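Local coordinates for protein histidine kinase (Pseudomonas aeruginosa, PDB 7C1I) that probably relays phosphoryl groups between receiver domains in a two-component regulatory system, as a histidine-containing phosphotransfer (HPt) protein, at residues R9-L14 / D20-L25; V24-F29 / I106-E111. One frame throughout, in Å; residues are numbered along the deposited sequence. Where two conformers were deposited one is given.

Overall arrangement
Both contacts lie on the same side of the chain's centre, their own centres about 10 Å apart, in a mainly helical protein without strands that has the antiparallel helix-bundle build of an HPt domain. They share V24 and L25 and both draw on helix 22-45. Contact 1 comes first along the chain, joining helix 8-18 to the N-terminal part of helix 22-45 across a short connection; contact 2 then pairs the next turn of that helix with helix 90-112, which is remote in sequence. The two meet where L11 CD1 packs against F108 CE1, 4.1 Å apart. Apolar packing therefore runs continuously from the N-terminal helix, over one end of the bundle, to the last helix.

Contact 1: residues R9-L14 / D20-L25; sequences RVLASL and DEYPVL
Y22 reaches from the N-terminal part of helix 22-45 to L11 and L14, joining the short N-terminal helix 8-18 to the end of an HPt-type helix bundle. Two helices consecutive in the chain thus pack through a short connection; the closest CA pair is L14 and Y22, 7.3 Å apart. Y22 has the largest buried surface in the pairing. Its CG stands anti to the backbone N (chi1 -178°), which extends the phenol toward the first helix. There the ring's outer end meets L11, whose side chain crosses it at about a right angle, and L11 CD2 lies 3.5 Å from Y22 OH. L11 CB is almost as near, 3.6 Å from the same Y22 OH, so the hydroxyl lies along the leucine and sits against hydrocarbon on this side.

L14 approaches differently. Its CD2 methyl lies near the plane of the phenol, at the ring edge, 4.2 Å from Y22 CE1, so it packs beside the ring and not over a face. The same methyl touches L25, one turn further along the second helix, and so serves two partners. Beyond the two segments, Y115 packs on Y22 and M66 on L14, tying the pair of helices to the C-terminal tail and to the loop after helix 49-65. All the contacts between the segments are of van der Waals type, and the last of them brings L14 CD2 to 4.2 Å from L25 CD1.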
# COMPACT_ATOMS: atom_id res chain seq x y z
N ARG A 9 0.01 29.98 -1.99
CA ARG A 9 -0.68 31.30 -2.06
C ARG A 9 -2.17 31.09 -1.76
O ARG A 9 -2.67 32.01 -1.08
CB ARG A 9 -0.44 32.01 -3.40
CG ARG A 9 -0.51 31.16 -4.66
CD ARG A 9 0.84 30.98 -5.33
NE ARG A 9 0.88 29.91 -6.31
CZ ARG A 9 1.01 30.06 -7.63
NH1 ARG A 9 1.03 29.00 -8.42
NH2 ARG A 9 1.13 31.26 -8.16
N VAL A 10 -2.85 30.05 -2.26
CA VAL A 10 -4.22 29.76 -1.75
C VAL A 10 -4.11 29.81 -0.22
O VAL A 10 -4.92 30.38 0.54
CB VAL A 10 -4.86 28.43 -2.19
CG1 VAL A 10 -6.12 27.96 -1.48
CG2 VAL A 10 -4.94 28.43 -3.71
N LEU A 11 -3.12 29.13 0.37
CA LEU A 11 -3.04 29.06 1.85
C LEU A 11 -2.58 30.41 2.42
O LEU A 11 -3.03 30.61 3.56
CB LEU A 11 -2.09 27.94 2.28
CG LEU A 11 -2.73 26.57 2.08
CD1 LEU A 11 -1.64 25.52 2.19
CD2 LEU A 11 -3.83 26.31 3.10
N ALA A 12 -1.75 31.15 1.67
CA ALA A 12 -1.25 32.44 2.22
C ALA A 12 -2.47 33.36 2.33
O ALA A 12 -2.63 34.02 3.38
CB ALA A 12 -0.22 33.07 1.31
N SER A 13 -3.30 33.41 1.29
CA SER A 13 -4.56 34.20 1.38
C SER A 13 -5.48 33.75 2.52
O SER A 13 -6.08 34.49 3.32
CB SER A 13 -5.23 34.05 0.04
OG SER A 13 -6.42 34.82 0.06
N LEU A 14 -5.69 32.43 2.69
CA LEU A 14 -6.57 31.87 3.75
C LEU A 14 -6.05 32.25 5.14
O LEU A 14 -6.85 32.59 6.03
CB LEU A 14 -6.58 30.35 3.62
CG LEU A 14 -7.61 29.63 4.49
CD1 LEU A 14 -9.03 30.04 4.12
CD2 LEU A 14 -7.43 28.14 4.27
N ASP A 20 -6.53 33.69 13.51
CA ASP A 20 -6.49 32.71 14.62
C ASP A 20 -7.17 31.38 14.26
O ASP A 20 -6.96 30.38 14.97
CB ASP A 20 -7.11 33.41 15.83
CG ASP A 20 -8.37 34.19 15.52
OD1 ASP A 20 -8.34 35.20 14.79
OD2 ASP A 20 -9.46 33.76 15.96
N GLU A 21 -8.10 31.39 13.30
CA GLU A 21 -8.91 30.20 12.94
C GLU A 21 -8.09 29.33 11.98
O GLU A 21 -8.48 28.15 11.84
CB GLU A 21 -10.21 30.63 12.26
CG GLU A 21 -11.25 29.52 12.23
CD GLU A 21 -12.57 29.91 11.58
OE1 GLU A 21 -12.89 31.10 11.77
OE2 GLU A 21 -13.18 29.08 10.87
N TYR A 22 -7.02 29.91 11.44
CA TYR A 22 -6.17 29.13 10.50
C TYR A 22 -5.72 27.79 11.06
O TYR A 22 -5.95 26.76 10.42
CB TYR A 22 -5.01 29.92 9.89
CG TYR A 22 -4.16 29.17 8.89
CD1 TYR A 22 -4.69 28.94 7.64
CD2 TYR A 22 -2.84 28.82 9.14
CE1 TYR A 22 -3.92 28.41 6.61
CE2 TYR A 22 -2.10 28.21 8.14
CZ TYR A 22 -2.65 27.94 6.91
OH TYR A 22 -1.98 27.38 5.86
N PRO A 23 -5.14 27.66 12.28
CA PRO A 23 -4.76 26.33 12.76
C PRO A 23 -5.95 25.37 12.90
O PRO A 23 -5.80 24.17 12.77
CB PRO A 23 -4.03 26.56 14.10
CG PRO A 23 -4.39 27.99 14.44
CD PRO A 23 -4.61 28.73 13.14
N VAL A 24 -7.13 25.88 13.26
CA VAL A 24 -8.35 25.04 13.44
C VAL A 24 -8.71 24.40 12.10
O VAL A 24 -9.08 23.21 12.05
CB VAL A 24 -9.49 25.92 13.99
CG1 VAL A 24 -10.77 25.12 14.12
CG2 VAL A 24 -9.06 26.52 15.32
N LEU A 25 -8.55 25.18 11.02
CA LEU A 25 -8.86 24.75 9.63
C LEU A 25 -7.85 23.66 9.23
O LEU A 25 -8.28 22.69 8.58
CB LEU A 25 -8.77 25.90 8.62
CG LEU A 25 -9.85 26.96 8.86
CD1 LEU A 25 -9.65 28.02 7.79
CD2 LEU A 25 -11.23 26.34 8.71

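Contact 2: residues V24-F29 / I106-E111; sequences VLLDTF and ILFKQE
L26 and F108 mark the nearest backbone approach between helices 22-45 and 90-112, with CA atoms 5.8 Å apart. The axes of the short segments come within 9.6 Å, and their N-to-C directions differ by 149°, the antiparallel arrangement of neighbouring helices in an HPt bundle.

F108 and L26 carry most of the interface. One face of the F108 ring receives the CD2 methyl of L26, 3.6 Å from the ring centroid and only 5° off the normal, a well-centred CH-pi contact. The branching at L26 CG sends its two methyls to different partners: CD2 covers the ring, while CD1 packs 3.8 Å from E111 CG, on the aliphatic part of that glutamate. The bend of E111 at chi2 separates this hydrocarbon contact from the carboxylate, whose OE2 bonds to Y115 and pairs with R114. F29 meets F108 farther along, F29 CD2 lying 3.5 Å from F108 CE2; the two rings are inclined at 63°, an oblique aromatic pair. L6 and M66 also pack on F108.

Polar chemistry borders this apolar patch. A water donates to D27 OD1 at 3.0 Å and accepts from K109 NZ, linking opposite charges whose atoms stand 5.0 Å apart, while D27 OD2 forms a salt bridge with R112. Direct cohesion between the segments is therefore apolar and aromatic; the aspartate-lysine attraction acts through water, and the nearby positive groups would probably favour an ionised D27.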
# COMPACT_ATOMS: atom_id res chain seq x y z
N VAL A 24 -7.13 25.88 13.26
CA VAL A 24 -8.35 25.04 13.44
C VAL A 24 -8.71 24.40 12.10
O VAL A 24 -9.08 23.21 12.05
CB VAL A 24 -9.49 25.92 13.99
CG1 VAL A 24 -10.77 25.12 14.12
CG2 VAL A 24 -9.06 26.52 15.32
N LEU A 25 -8.55 25.18 11.02
CA LEU A 25 -8.86 24.75 9.63
C LEU A 25 -7.85 23.66 9.23
O LEU A 25 -8.28 22.69 8.58
CB LEU A 25 -8.77 25.90 8.62
CG LEU A 25 -9.85 26.96 8.86
CD1 LEU A 25 -9.65 28.02 7.79
CD2 LEU A 25 -11.23 26.34 8.71
N LEU A 26 -6.57 23.83 9.57
CA LEU A 26 -5.63 22.71 9.29
C LEU A 26 -6.16 21.43 9.94
O LEU A 26 -6.13 20.34 9.32
CB LEU A 26 -4.26 23.07 9.86
CG LEU A 26 -3.62 24.26 9.16
CD1 LEU A 26 -2.32 24.63 9.85
CD2 LEU A 26 -3.34 24.23 7.66
N ASP A 27 -6.51 21.44 11.23
CA ASP A 27 -6.95 20.28 12.06
C ASP A 27 -8.21 19.72 11.38
O ASP A 27 -8.35 18.49 11.35
CB ASP A 27 -7.20 20.65 13.53
CG ASP A 27 -5.89 20.88 14.25
OD1 ASP A 27 -4.86 20.37 13.79
OD2 ASP A 27 -6.02 21.51 15.33
N THR A 28 -9.10 20.66 11.04
CA THR A 28 -10.45 20.23 10.58
C THR A 28 -10.27 19.46 9.27
O THR A 28 -10.98 18.43 9.22
CB THR A 28 -11.45 21.37 10.38
OG1 THR A 28 -11.57 21.94 11.69
CG2 THR A 28 -12.81 20.92 9.91
N PHE A 29 -9.41 20.02 8.41
CA PHE A 29 -9.18 19.47 7.05
C PHE A 29 -8.69 18.03 7.22
O PHE A 29 -9.12 17.10 6.51
CB PHE A 29 -8.18 20.26 6.21
CG PHE A 29 -7.92 19.55 4.90
CD1 PHE A 29 -8.92 19.53 3.94
CD2 PHE A 29 -6.72 18.91 4.67
CE1 PHE A 29 -8.67 19.05 2.66
CE2 PHE A 29 -6.55 18.23 3.47
CZ PHE A 29 -7.50 18.34 2.48
N ILE A 106 1.02 15.46 6.81
CA ILE A 106 2.22 15.71 7.66
C ILE A 106 2.58 17.19 7.54
O ILE A 106 3.06 17.76 8.54
CB ILE A 106 3.36 14.74 7.30
CG1 ILE A 106 4.55 15.01 8.22
CG2 ILE A 106 3.92 14.97 5.90
CD1 ILE A 106 4.35 14.76 9.69
N LEU A 107 2.42 17.83 6.37
CA LEU A 107 2.76 19.27 6.22
C LEU A 107 1.80 20.03 7.13
O LEU A 107 2.23 21.02 7.75
CB LEU A 107 2.65 19.74 4.77
CG LEU A 107 3.66 19.08 3.83
CD1 LEU A 107 3.37 19.47 2.39
CD2 LEU A 107 5.03 19.54 4.27
N PHE A 108 0.52 19.66 7.20
CA PHE A 108 -0.39 20.44 8.09
C PHE A 108 -0.07 20.15 9.57
O PHE A 108 -0.17 21.09 10.38
CB PHE A 108 -1.85 20.10 7.78
CG PHE A 108 -2.39 20.80 6.56
CD1 PHE A 108 -1.63 21.48 5.62
CD2 PHE A 108 -3.75 20.65 6.35
CE1 PHE A 108 -2.15 22.16 4.53
CE2 PHE A 108 -4.27 21.32 5.26
CZ PHE A 108 -3.50 22.02 4.35
N LYS A 109 0.33 18.94 9.96
CA LYS A 109 0.64 18.65 11.39
C LYS A 109 1.92 19.44 11.73
O LYS A 109 1.97 20.03 12.83
CB LYS A 109 0.93 17.16 11.52
CG LYS A 109 -0.33 16.31 11.41
CD LYS A 109 -1.11 16.35 12.71
CE LYS A 109 -2.47 15.69 12.70
NZ LYS A 109 -2.98 15.71 14.09
N GLN A 110 2.85 19.56 10.79
CA GLN A 110 4.09 20.35 11.04
C GLN A 110 3.71 21.80 11.34
O GLN A 110 4.21 22.41 12.31
CB GLN A 110 5.05 20.17 9.86
CG GLN A 110 6.39 20.87 10.03
CD GLN A 110 7.23 20.60 8.81
OE1 GLN A 110 6.78 20.71 7.67
NE2 GLN A 110 8.53 20.43 9.03
N GLU A 111 2.94 22.38 10.42
CA GLU A 111 2.60 23.83 10.48
C GLU A 111 1.80 23.99 11.78
O GLU A 111 1.96 25.01 12.49
CB GLU A 111 1.73 24.21 9.28
CG GLU A 111 1.35 25.68 9.35
CD GLU A 111 2.51 26.66 9.38
OE1 GLU A 111 3.61 26.31 8.89
OE2 GLU A 111 2.25 27.82 9.75
O HOH W 1 -2.94 18.46 15.10